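Dihydroneopterin triphosphate diphosphatase (Escherichia coli O157:H7, PDB 5U7F) probably hydrolyses dihydroneopterin triphosphate to dihydroneopterin monophosphate and pyrophosphate, a step of folate biosynthesis, and can also cleave nucleoside triphosphates, dATP preferentially. Local coordinates at residues 11-15 and 52-57; 70-76 and 102-108; 32-38 and 132-138. All blocks are in the same frame, centred on the assembly; numbering follows the deposited sequence.

Interaction 1: residues 11-15 and 52-57; sequences SILVV and AAMREV. With CO (cobalt (II) ion), chain D; CO (cobalt (II) ion), chain E.
Segment 11-15 is an extended part of strand 10-18, and the helical segment 52-57 lies over one face of it, the two axes 8.5 Å apart at closest approach and crossing at -61°. S11 OG hydrogen-bonds N98 ND2. I12 carries the joint: its CA lies 6.1 Å from that of A53, and with chi1 and chi2 both p its side chain reaches the helix, CD1 3.6 Å from A53 CA and 4.2 Å from E56 CB, while CG1 comes within 4.2 Å of A52 CB. L13 turns its CB away, towards the other face, where helix 136-147 packs. The helix belongs to the Nudix box, the loop-helix-loop motif of this hydrolase family, and the small A52 and A53 let it sit close to the strand. On its polar side E56 (chi1 and chi2 m) bridges two cobalt ions, OE2 2.1 Å from CO of chain D and OE1 2.1 Å from CO of chain E; E60 and E117 help complete this metal cluster. R55 NH1 forms a salt bridge with E56 OE2 at 2.8 Å. V14 (chi1 t) again points toward the helix, placing CG2 3.7 Å from A53 CB and CG1 3.9 Å from V57 CG2. V15 packs on A141 and V146 of helix 136-147.

Interaction 2: residues 70-76 and 102-108; sequences LTLIDCQ and WFCLALP
A disulfide-clamped antiparallel strand pair forms one edge of the Nudix sheet, where strand 72-82, outermost in the chain, runs beside strand 97-107. The segment axes approach to 4.6 Å at 145°. I73 and C104 form a hydrogen-bonded pair, I73 N to C104 O 2.9 Å and C104 N to I73 O 2.8 Å; D74 and F103 follow as a non-hydrogen-bonded pair, CA to CA 4.6 Å. C75 N then bonds to W102 O at 3.1 Å. The disulfide joins C75 SG to C104 SG at 2.1 Å with chi3 113°, both chi1 m. D74 OD1 accepts from Q76 N at 2.7 Å, an Asx turn. Towards L70 the strands part, and two waters link T71 and A106: one joins T71 O to A106 N, the other T71 N to A106 O. L70 CD1 still meets L107 CD2 at 3.8 Å, and L72 CD1 meets F103 CB at 3.9 Å. L72 and F103 face helix 49-61, while W102 packs against helix 136-147 and strand 10-18 bonds to the other edge of 102-107.

Interaction 3: residues 32-38 and 132-138; sequences DPDFWQS and LTKSWSN. With SO4 (sulfate ion), chain B.
K134 sets its CB over the face of the F35 ring, 4.3 Å from the centroid and 16° off the normal, a CH-pi contact, and its chain runs on past D34 to a salt bridge, K134 NZ to D32 OD2 2.9 Å. Here, in the Nudix fold, the turn leading into strand 36-42 meets the linker between helices 126-132 and 136-147. A type I turn spans D32 to F35, closed by F35 N to D32 O at 2.9 Å; D32 OD1 also accepts from D34 N at 3.3 Å, an Asx turn. W36 and T133 are in register, CA to CA 5.1 Å, and T133 OG1 donates to W36 O at 2.7 Å. Over the W36 five-membered ring, L132 CD2 sits 4.2 Å from the centroid. One water joins D34 O, W36 N and L132 O. S135, predicted to bind substrate, N-caps helix 136-147, its OG accepting from N138 N at 3.2 Å. W136 NE1 hydrogen-bonds sulfate O3 at 3.1 Å; R97 NH1 and E82 N also hydrogen-bond this ion, probably from the crystallisation liquor. N138 (chi1 t) grips S38 twice: OD1 takes S38 N at 2.9 Å, and ND2 gives to S38 OG at 2.9 Å.

All three contacts meet on one mixed sheet, through strands 10-18, 97-107 and 36-42: 10-18 lies between the other two. Interactions 1 and 2, centres about 10 Å apart, come in series along the chain, joined by probable backbone hydrogen bonds, L13 O to F103 N and V15 O to L105 N, both 2.8 Å. Interaction 3 opens between the segments of interaction 1, so the two cross, centres about 15 Å apart. Both segments of interaction 2 fall between 32-38 and 132-138 in sequence; its centre lies about 19 Å from that of interaction 3, across the chain's centre. I12 and V14 face helix 49-61 and L13 helix 136-147, an alpha/beta/alpha sandwich as in Nudix hydrolases.

Interaction 1: residues 11-15 and 52-57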
loop_
_atom_site.group_PDB
_atom_site.type_symbol
_atom_site.label_atom_id
_atom_site.label_comp_id
_atom_site.label_asym_id
_atom_site.label_seq_id
_atom_site.Cartn_x
_atom_site.Cartn_y
_atom_site.Cartn_z
ATOM N N SER A 11 0.288 -10.480 1.529
ATOM C CA SER A 11 0.758 -9.148 1.157
ATOM C C SER A 11 0.658 -8.160 2.326
ATOM O O SER A 11 0.110 -8.470 3.395
ATOM C CB SER A 11 -0.045 -8.645 -0.038
ATOM O OG SER A 11 -1.361 -8.285 0.355
ATOM N N ILE A 12 1.233 -6.993 2.103
ATOM C CA ILE A 12 1.177 -5.884 3.025
ATOM C C ILE A 12 0.628 -4.667 2.309
ATOM O O ILE A 12 0.672 -4.564 1.075
ATOM C CB ILE A 12 2.557 -5.585 3.673
ATOM C CG1 ILE A 12 3.654 -5.326 2.646
ATOM C CG2 ILE A 12 2.976 -6.745 4.574
ATOM C CD1 ILE A 12 3.702 -3.928 2.117
ATOM N N LEU A 13 0.029 -3.786 3.098
ATOM C CA LEU A 13 -0.477 -2.500 2.636
ATOM C C LEU A 13 0.124 -1.452 3.555
ATOM O O LEU A 13 0.074 -1.624 4.765
ATOM C CB LEU A 13 -2.007 -2.459 2.698
ATOM C CG LEU A 13 -2.687 -1.087 2.631
ATOM C CD1 LEU A 13 -2.735 -0.692 1.211
ATOM C CD2 LEU A 13 -4.080 -1.145 3.217
ATOM N N VAL A 14 0.741 -0.406 3.006
ATOM C CA VAL A 14 1.260 0.683 3.834
ATOM C C VAL A 14 0.563 1.975 3.454
ATOM O O VAL A 14 0.713 2.508 2.339
ATOM C CB VAL A 14 2.790 0.857 3.703
ATOM C CG1 VAL A 14 3.256 2.007 4.609
ATOM C CG2 VAL A 14 3.514 -0.422 4.044
ATOM N N VAL A 15 -0.267 2.466 4.360
ATOM C CA VAL A 15 -0.928 3.730 4.121
ATOM C C VAL A 15 0.017 4.838 4.521
ATOM O O VAL A 15 0.347 5.022 5.708
ATOM C CB VAL A 15 -2.276 3.829 4.874
ATOM C CG1 VAL A 15 -2.947 5.112 4.550
ATOM C CG2 VAL A 15 -3.198 2.682 4.467
ATOM N N ALA A 52 8.702 -6.729 4.902
ATOM C CA ALA A 52 8.223 -6.580 3.548
ATOM C C ALA A 52 7.718 -5.152 3.340
ATOM O O ALA A 52 7.956 -4.536 2.305
ATOM C CB ALA A 52 7.136 -7.606 3.249
ATOM N N ALA A 53 7.034 -4.634 4.348
ATOM C CA ALA A 53 6.501 -3.297 4.326
ATOM C C ALA A 53 7.636 -2.261 4.159
ATOM O O ALA A 53 7.587 -1.430 3.257
ATOM C CB ALA A 53 5.713 -3.025 5.587
ATOM N N MET A 54 8.664 -2.364 4.993
ATOM C CA MET A 54 9.791 -1.444 4.883
ATOM C C MET A 54 10.449 -1.581 3.512
ATOM O O MET A 54 10.813 -0.574 2.901
ATOM C CB MET A 54 10.810 -1.684 5.988
ATOM C CG MET A 54 10.468 -0.954 7.277
ATOM S SD MET A 54 11.881 -0.841 8.385
ATOM C CE MET A 54 12.440 -2.552 8.413
ATOM N N ARG A 55 10.552 -2.812 3.004
ATOM C CA ARG A 55 11.227 -3.029 1.735
ATOM C C ARG A 55 10.445 -2.411 0.590
ATOM O O ARG A 55 11.021 -1.721 -0.236
ATOM C CB ARG A 55 11.446 -4.501 1.461
ATOM C CG ARG A 55 12.072 -4.757 0.079
ATOM C CD ARG A 55 12.201 -6.187 -0.240
ATOM N NE ARG A 55 10.997 -6.935 0.115
ATOM C CZ ARG A 55 9.890 -6.974 -0.613
ATOM N NH1 ARG A 55 9.821 -6.329 -1.781
ATOM N NH2 ARG A 55 8.853 -7.681 -0.180
ATOM N N GLU A 56 9.143 -2.686 0.523
ATOM C CA GLU A 56 8.295 -2.152 -0.528
ATOM C C GLU A 56 8.228 -0.620 -0.484
ATOM O O GLU A 56 8.114 0.033 -1.506
ATOM C CB GLU A 56 6.899 -2.743 -0.408
ATOM C CG GLU A 56 6.858 -4.223 -0.711
ATOM C CD GLU A 56 6.964 -4.567 -2.221
ATOM O OE1 GLU A 56 6.744 -3.661 -3.031
ATOM O OE2 GLU A 56 7.237 -5.749 -2.572
ATOM N N VAL A 57 8.296 -0.040 0.704
ATOM C CA VAL A 57 8.241 1.408 0.799
ATOM C C VAL A 57 9.521 1.987 0.182
ATOM O O VAL A 57 9.464 2.980 -0.548
ATOM C CB VAL A 57 8.054 1.881 2.252
ATOM C CG1 VAL A 57 8.343 3.385 2.386
ATOM C CG2 VAL A 57 6.625 1.560 2.708
HETATM CO CO CO D . 7.063 -6.922 -4.332
HETATM CO CO CO E . 6.294 -3.655 -5.042
HETATM O O HOH W 1 9.217 -6.858 -4.494
HETATM O O HOH W 2 7.077 -8.272 -6.176
HETATM O O HOH W 3 7.264 -5.261 -5.450
HETATM O O HOH W 4 7.054 -8.636 -3.060
HETATM O O HOH W 5 8.229 -2.801 -5.385
#

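Interaction 2: residues 70-76 and 102-108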
loop_
_atom_site.group_PDB
_atom_site.type_symbol
_atom_site.label_atom_id
_atom_site.label_comp_id
_atom_site.label_asym_id
_atom_site.label_seq_id
_atom_site.Cartn_x
_atom_site.Cartn_y
_atom_site.Cartn_z
ATOM N N LEU A 70 12.018 7.380 10.488
ATOM C CA LEU A 70 10.570 7.421 10.467
ATOM C C LEU A 70 10.089 6.169 11.177
ATOM O O LEU A 70 10.861 5.240 11.376
ATOM C CB LEU A 70 10.031 7.491 9.034
ATOM C CG LEU A 70 10.543 8.662 8.200
ATOM C CD1 LEU A 70 10.355 8.397 6.726
ATOM C CD2 LEU A 70 9.844 9.972 8.578
ATOM N N THR A 71 8.815 6.149 11.534
ATOM C CA THR A 71 8.246 5.040 12.294
ATOM C C THR A 71 7.137 4.330 11.504
ATOM O O THR A 71 6.065 4.892 11.243
ATOM C CB THR A 71 7.693 5.536 13.643
ATOM O OG1 THR A 71 8.692 6.332 14.298
ATOM C CG2 THR A 71 7.318 4.363 14.531
ATOM N N LEU A 72 7.414 3.093 11.122
ATOM C CA LEU A 72 6.433 2.279 10.424
ATOM C C LEU A 72 5.531 1.611 11.452
ATOM O O LEU A 72 5.985 0.802 12.256
ATOM C CB LEU A 72 7.125 1.243 9.551
ATOM C CG LEU A 72 6.189 0.289 8.815
ATOM C CD1 LEU A 72 5.482 1.030 7.699
ATOM C CD2 LEU A 72 6.960 -0.909 8.292
ATOM N N ILE A 73 4.261 1.979 11.478
ATOM C CA ILE A 73 3.370 1.438 12.508
ATOM C C ILE A 73 2.591 0.232 11.993
ATOM O O ILE A 73 1.991 0.283 10.922
ATOM C CB ILE A 73 2.391 2.508 12.997
ATOM C CG1 ILE A 73 3.180 3.650 13.667
ATOM C CG2 ILE A 73 1.345 1.898 13.950
ATOM C CD1 ILE A 73 2.341 4.847 14.001
ATOM N N ASP A 74 2.620 -0.841 12.766
ATOM C CA ASP A 74 1.815 -2.021 12.492
ATOM C C ASP A 74 0.406 -1.705 13.015
ATOM O O ASP A 74 0.212 -1.457 14.207
ATOM C CB ASP A 74 2.448 -3.259 13.161
ATOM C CG ASP A 74 1.697 -4.545 12.885
ATOM O OD1 ASP A 74 0.479 -4.501 12.562
ATOM O OD2 ASP A 74 2.339 -5.616 13.023
ATOM N N CYS A 75 -0.562 -1.658 12.109
ATOM C CA CYS A 75 -1.949 -1.354 12.454
ATOM C C CYS A 75 -2.672 -2.494 13.194
ATOM O O CYS A 75 -3.808 -2.321 13.624
ATOM C CB CYS A 75 -2.730 -1.032 11.189
ATOM S SG CYS A 75 -2.229 0.493 10.375
ATOM N N GLN A 76 -2.019 -3.645 13.311
ATOM C CA GLN A 76 -2.610 -4.847 13.901
ATOM C C GLN A 76 -3.978 -5.139 13.292
ATOM O O GLN A 76 -4.972 -5.320 14.001
ATOM C CB GLN A 76 -2.708 -4.714 15.435
ATOM C CG GLN A 76 -1.357 -4.722 16.167
ATOM C CD GLN A 76 -1.513 -4.931 17.679
ATOM O OE1 GLN A 76 -2.629 -5.070 18.183
ATOM N NE2 GLN A 76 -0.395 -4.960 18.401
ATOM N N TRP A 102 -1.952 -4.641 7.445
ATOM C CA TRP A 102 -1.956 -3.184 7.273
ATOM C C TRP A 102 -0.884 -2.526 8.126
ATOM O O TRP A 102 -0.689 -2.891 9.285
ATOM C CB TRP A 102 -3.322 -2.564 7.651
ATOM C CG TRP A 102 -4.463 -2.926 6.786
ATOM C CD1 TRP A 102 -4.421 -3.649 5.615
ATOM C CD2 TRP A 102 -5.837 -2.629 7.018
ATOM N NE1 TRP A 102 -5.677 -3.794 5.112
ATOM C CE2 TRP A 102 -6.567 -3.176 5.949
ATOM C CE3 TRP A 102 -6.527 -1.957 8.032
ATOM C CZ2 TRP A 102 -7.942 -3.056 5.848
ATOM C CZ3 TRP A 102 -7.894 -1.834 7.927
ATOM C CH2 TRP A 102 -8.593 -2.400 6.847
ATOM N N PHE A 103 -0.241 -1.524 7.543
ATOM C CA PHE A 103 0.720 -0.651 8.234
ATOM C C PHE A 103 0.397 0.823 7.905
ATOM O O PHE A 103 -0.259 1.147 6.900
ATOM C CB PHE A 103 2.155 -0.978 7.819
ATOM C CG PHE A 103 2.596 -2.365 8.172
ATOM C CD1 PHE A 103 2.230 -3.451 7.383
ATOM C CD2 PHE A 103 3.366 -2.590 9.296
ATOM C CE1 PHE A 103 2.637 -4.732 7.726
ATOM C CE2 PHE A 103 3.773 -3.879 9.646
ATOM C CZ PHE A 103 3.419 -4.936 8.872
ATOM N N CYS A 104 0.879 1.726 8.754
ATOM C CA CYS A 104 0.627 3.158 8.602
ATOM C C CYS A 104 1.997 3.831 8.629
ATOM O O CYS A 104 2.884 3.400 9.356
ATOM C CB CYS A 104 -0.308 3.667 9.724
ATOM S SG CYS A 104 -1.620 2.457 10.199
ATOM N N LEU A 105 2.211 4.821 7.772
ATOM C CA LEU A 105 3.461 5.573 7.785
ATOM C C LEU A 105 3.159 7.059 7.655
ATOM O O LEU A 105 2.654 7.534 6.644
ATOM C CB LEU A 105 4.411 5.110 6.677
ATOM C CG LEU A 105 5.690 5.944 6.517
ATOM C CD1 LEU A 105 6.537 5.856 7.784
ATOM C CD2 LEU A 105 6.482 5.515 5.309
ATOM N N ALA A 106 3.487 7.781 8.721
ATOM C CA ALA A 106 3.229 9.200 8.821
ATOM C C ALA A 106 4.503 9.927 8.429
ATOM O O ALA A 106 5.531 9.706 9.044
ATOM C CB ALA A 106 2.809 9.558 10.232
ATOM N N LEU A 107 4.448 10.728 7.365
ATOM C CA LEU A 107 5.542 11.625 7.041
ATOM C C LEU A 107 5.244 12.968 7.686
ATOM O O LEU A 107 4.081 13.304 7.926
ATOM C CB LEU A 107 5.710 11.783 5.537
ATOM C CG LEU A 107 5.850 10.474 4.758
ATOM C CD1 LEU A 107 5.958 10.774 3.273
ATOM C CD2 LEU A 107 7.043 9.646 5.235
ATOM N N PRO A 108 6.287 13.751 7.980
ATOM C CA PRO A 108 5.967 15.018 8.637
ATOM C C PRO A 108 5.264 16.014 7.730
ATOM O O PRO A 108 4.429 16.785 8.211
ATOM C CB PRO A 108 7.344 15.551 9.078
ATOM C CG PRO A 108 8.343 14.799 8.287
ATOM C CD PRO A 108 7.732 13.465 7.986
HETATM O O HOH W 6 4.218 6.482 11.307
HETATM O O HOH W 7 6.877 8.464 10.915
HETATM O O HOH W 8 -0.969 -5.218 10.682
#

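Interaction 3: residues 32-38 and 132-138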
loop_
_atom_site.group_PDB
_atom_site.type_symbol
_atom_site.label_atom_id
_atom_site.label_comp_id
_atom_site.label_asym_id
_atom_site.label_seq_id
_atom_site.Cartn_x
_atom_site.Cartn_y
_atom_site.Cartn_z
ATOM N N ASP A 32 -2.970 -1.856 -14.189
ATOM C CA ASP A 32 -4.344 -1.377 -14.202
ATOM C C ASP A 32 -4.295 0.141 -13.953
ATOM O O ASP A 32 -4.365 0.596 -12.814
ATOM C CB ASP A 32 -5.183 -2.090 -13.132
ATOM C CG ASP A 32 -6.664 -1.708 -13.182
ATOM O OD1 ASP A 32 -7.018 -0.753 -13.920
ATOM O OD2 ASP A 32 -7.469 -2.364 -12.474
ATOM N N PRO A 33 -4.164 0.933 -15.018
ATOM C CA PRO A 33 -4.021 2.397 -14.869
ATOM C C PRO A 33 -5.207 3.118 -14.198
ATOM O O PRO A 33 -5.077 4.294 -13.828
ATOM C CB PRO A 33 -3.842 2.868 -16.320
ATOM C CG PRO A 33 -3.256 1.664 -17.021
ATOM C CD PRO A 33 -3.989 0.506 -16.420
ATOM N N ASP A 34 -6.330 2.434 -14.010
ATOM C CA ASP A 34 -7.489 3.021 -13.347
ATOM C C ASP A 34 -7.433 2.805 -11.821
ATOM O O ASP A 34 -8.254 3.334 -11.088
ATOM C CB ASP A 34 -8.770 2.416 -13.907
ATOM C CG ASP A 34 -8.978 2.761 -15.374
ATOM O OD1 ASP A 34 -8.743 3.941 -15.738
ATOM O OD2 ASP A 34 -9.354 1.852 -16.153
ATOM N N PHE A 35 -6.435 2.043 -11.393
ATOM C CA PHE A 35 -6.293 1.560 -9.997
ATOM C C PHE A 35 -5.264 2.414 -9.274
ATOM O O PHE A 35 -4.073 2.206 -9.454
ATOM C CB PHE A 35 -5.880 0.088 -10.017
ATOM C CG PHE A 35 -6.013 -0.624 -8.707
ATOM C CD1 PHE A 35 -6.151 0.053 -7.501
ATOM C CD2 PHE A 35 -5.992 -2.008 -8.693
ATOM C CE1 PHE A 35 -6.271 -0.679 -6.305
ATOM C CE2 PHE A 35 -6.102 -2.699 -7.536
ATOM C CZ PHE A 35 -6.237 -2.036 -6.337
ATOM N N TRP A 36 -5.732 3.382 -8.496
ATOM C CA TRP A 36 -4.881 4.104 -7.550
ATOM C C TRP A 36 -4.891 3.456 -6.155
ATOM O O TRP A 36 -5.928 2.996 -5.678
ATOM C CB TRP A 36 -5.313 5.535 -7.419
ATOM C CG TRP A 36 -5.224 6.278 -8.707
ATOM C CD1 TRP A 36 -5.996 6.090 -9.818
ATOM C CD2 TRP A 36 -4.307 7.336 -9.022
ATOM N NE1 TRP A 36 -5.618 6.984 -10.814
ATOM C CE2 TRP A 36 -4.588 7.757 -10.345
ATOM C CE3 TRP A 36 -3.275 7.963 -8.319
ATOM C CZ2 TRP A 36 -3.867 8.773 -10.980
ATOM C CZ3 TRP A 36 -2.569 8.995 -8.952
ATOM C CH2 TRP A 36 -2.870 9.377 -10.269
ATOM N N GLN A 37 -3.739 3.466 -5.512
ATOM C CA GLN A 37 -3.557 2.734 -4.246
ATOM C C GLN A 37 -2.457 3.313 -3.404
ATOM O O GLN A 37 -1.594 4.049 -3.910
ATOM C CB GLN A 37 -3.224 1.282 -4.540
ATOM C CG GLN A 37 -2.039 1.124 -5.445
ATOM C CD GLN A 37 -1.411 -0.250 -5.443
ATOM O OE1 GLN A 37 -0.347 -0.462 -6.055
ATOM N NE2 GLN A 37 -2.078 -1.210 -4.808
ATOM N N SER A 38 -2.462 2.977 -2.117
ATOM C CA SER A 38 -1.292 3.134 -1.274
ATOM C C SER A 38 -0.258 2.039 -1.652
ATOM O O SER A 38 -0.454 1.282 -2.628
ATOM C CB SER A 38 -1.694 3.051 0.221
ATOM O OG SER A 38 -2.890 3.786 0.472
ATOM N N LEU A 132 -11.438 7.070 -4.101
ATOM C CA LEU A 132 -10.790 6.928 -5.398
ATOM C C LEU A 132 -10.361 5.493 -5.660
ATOM O O LEU A 132 -10.557 4.988 -6.776
ATOM C CB LEU A 132 -9.566 7.848 -5.506
ATOM C CG LEU A 132 -8.660 7.700 -6.740
ATOM C CD1 LEU A 132 -9.438 8.050 -8.004
ATOM C CD2 LEU A 132 -7.393 8.541 -6.674
ATOM N N THR A 133 -9.767 4.854 -4.645
ATOM C CA THR A 133 -9.176 3.528 -4.798
ATOM C C THR A 133 -10.228 2.448 -5.125
ATOM O O THR A 133 -11.390 2.505 -4.684
ATOM C CB THR A 133 -8.370 3.118 -3.549
ATOM O OG1 THR A 133 -7.622 1.924 -3.812
ATOM C CG2 THR A 133 -9.280 2.898 -2.302
ATOM N N LYS A 134 -9.817 1.483 -5.947
ATOM C CA LYS A 134 -10.675 0.363 -6.302
ATOM C C LYS A 134 -10.671 -0.724 -5.247
ATOM O O LYS A 134 -11.513 -1.603 -5.280
ATOM C CB LYS A 134 -10.255 -0.257 -7.646
ATOM C CG LYS A 134 -10.518 0.653 -8.833
ATOM C CD LYS A 134 -10.719 -0.146 -10.104
ATOM C CE LYS A 134 -9.879 0.390 -11.258
ATOM N NZ LYS A 134 -9.812 -0.617 -12.354
ATOM N N SER A 135 -9.733 -0.663 -4.307
ATOM C CA SER A 135 -9.581 -1.697 -3.285
ATOM C C SER A 135 -10.360 -1.378 -2.004
ATOM O O SER A 135 -10.126 -0.330 -1.352
ATOM C CB SER A 135 -8.094 -1.875 -2.977
ATOM O OG SER A 135 -7.854 -2.557 -1.759
ATOM N N TRP A 136 -11.288 -2.264 -1.642
ATOM C CA TRP A 136 -12.086 -2.026 -0.449
ATOM C C TRP A 136 -11.236 -2.053 0.792
ATOM O O TRP A 136 -11.556 -1.361 1.722
ATOM C CB TRP A 136 -13.271 -3.012 -0.323
ATOM C CG TRP A 136 -12.969 -4.449 -0.057
ATOM C CD1 TRP A 136 -13.016 -5.449 -0.958
ATOM C CD2 TRP A 136 -12.672 -5.042 1.201
ATOM N NE1 TRP A 136 -12.726 -6.661 -0.350
ATOM C CE2 TRP A 136 -12.514 -6.433 0.978
ATOM C CE3 TRP A 136 -12.498 -4.539 2.494
ATOM C CZ2 TRP A 136 -12.180 -7.311 1.989
ATOM C CZ3 TRP A 136 -12.168 -5.416 3.509
ATOM C CH2 TRP A 136 -12.000 -6.789 3.249
ATOM N N SER A 137 -10.138 -2.798 0.807
ATOM C CA SER A 137 -9.330 -2.882 2.018
ATOM C C SER A 137 -8.496 -1.596 2.172
ATOM O O SER A 137 -8.360 -1.061 3.274
ATOM C CB SER A 137 -8.433 -4.114 1.994
ATOM O OG SER A 137 -7.584 -4.091 0.868
ATOM N N ASN A 138 -7.953 -1.115 1.061
ATOM C CA ASN A 138 -7.232 0.174 1.011
ATOM C C ASN A 138 -8.121 1.310 1.479
ATOM O O ASN A 138 -7.699 2.149 2.292
ATOM C CB ASN A 138 -6.723 0.442 -0.407
ATOM C CG ASN A 138 -5.490 1.363 -0.463
ATOM O OD1 ASN A 138 -4.684 1.248 -1.412
ATOM N ND2 ASN A 138 -5.332 2.287 0.531
HETATM S S SO4 B . -14.451 -10.047 -0.994
HETATM O O1 SO4 B . -15.588 -10.282 -1.886
HETATM O O2 SO4 B . -13.916 -11.331 -0.562
HETATM O O3 SO4 B . -13.429 -9.314 -1.744
HETATM O O4 SO4 B . -14.890 -9.274 0.162
HETATM O O HOH W 9 -8.257 3.508 -8.261
HETATM O O HOH W 10 -4.274 -1.297 -2.728
#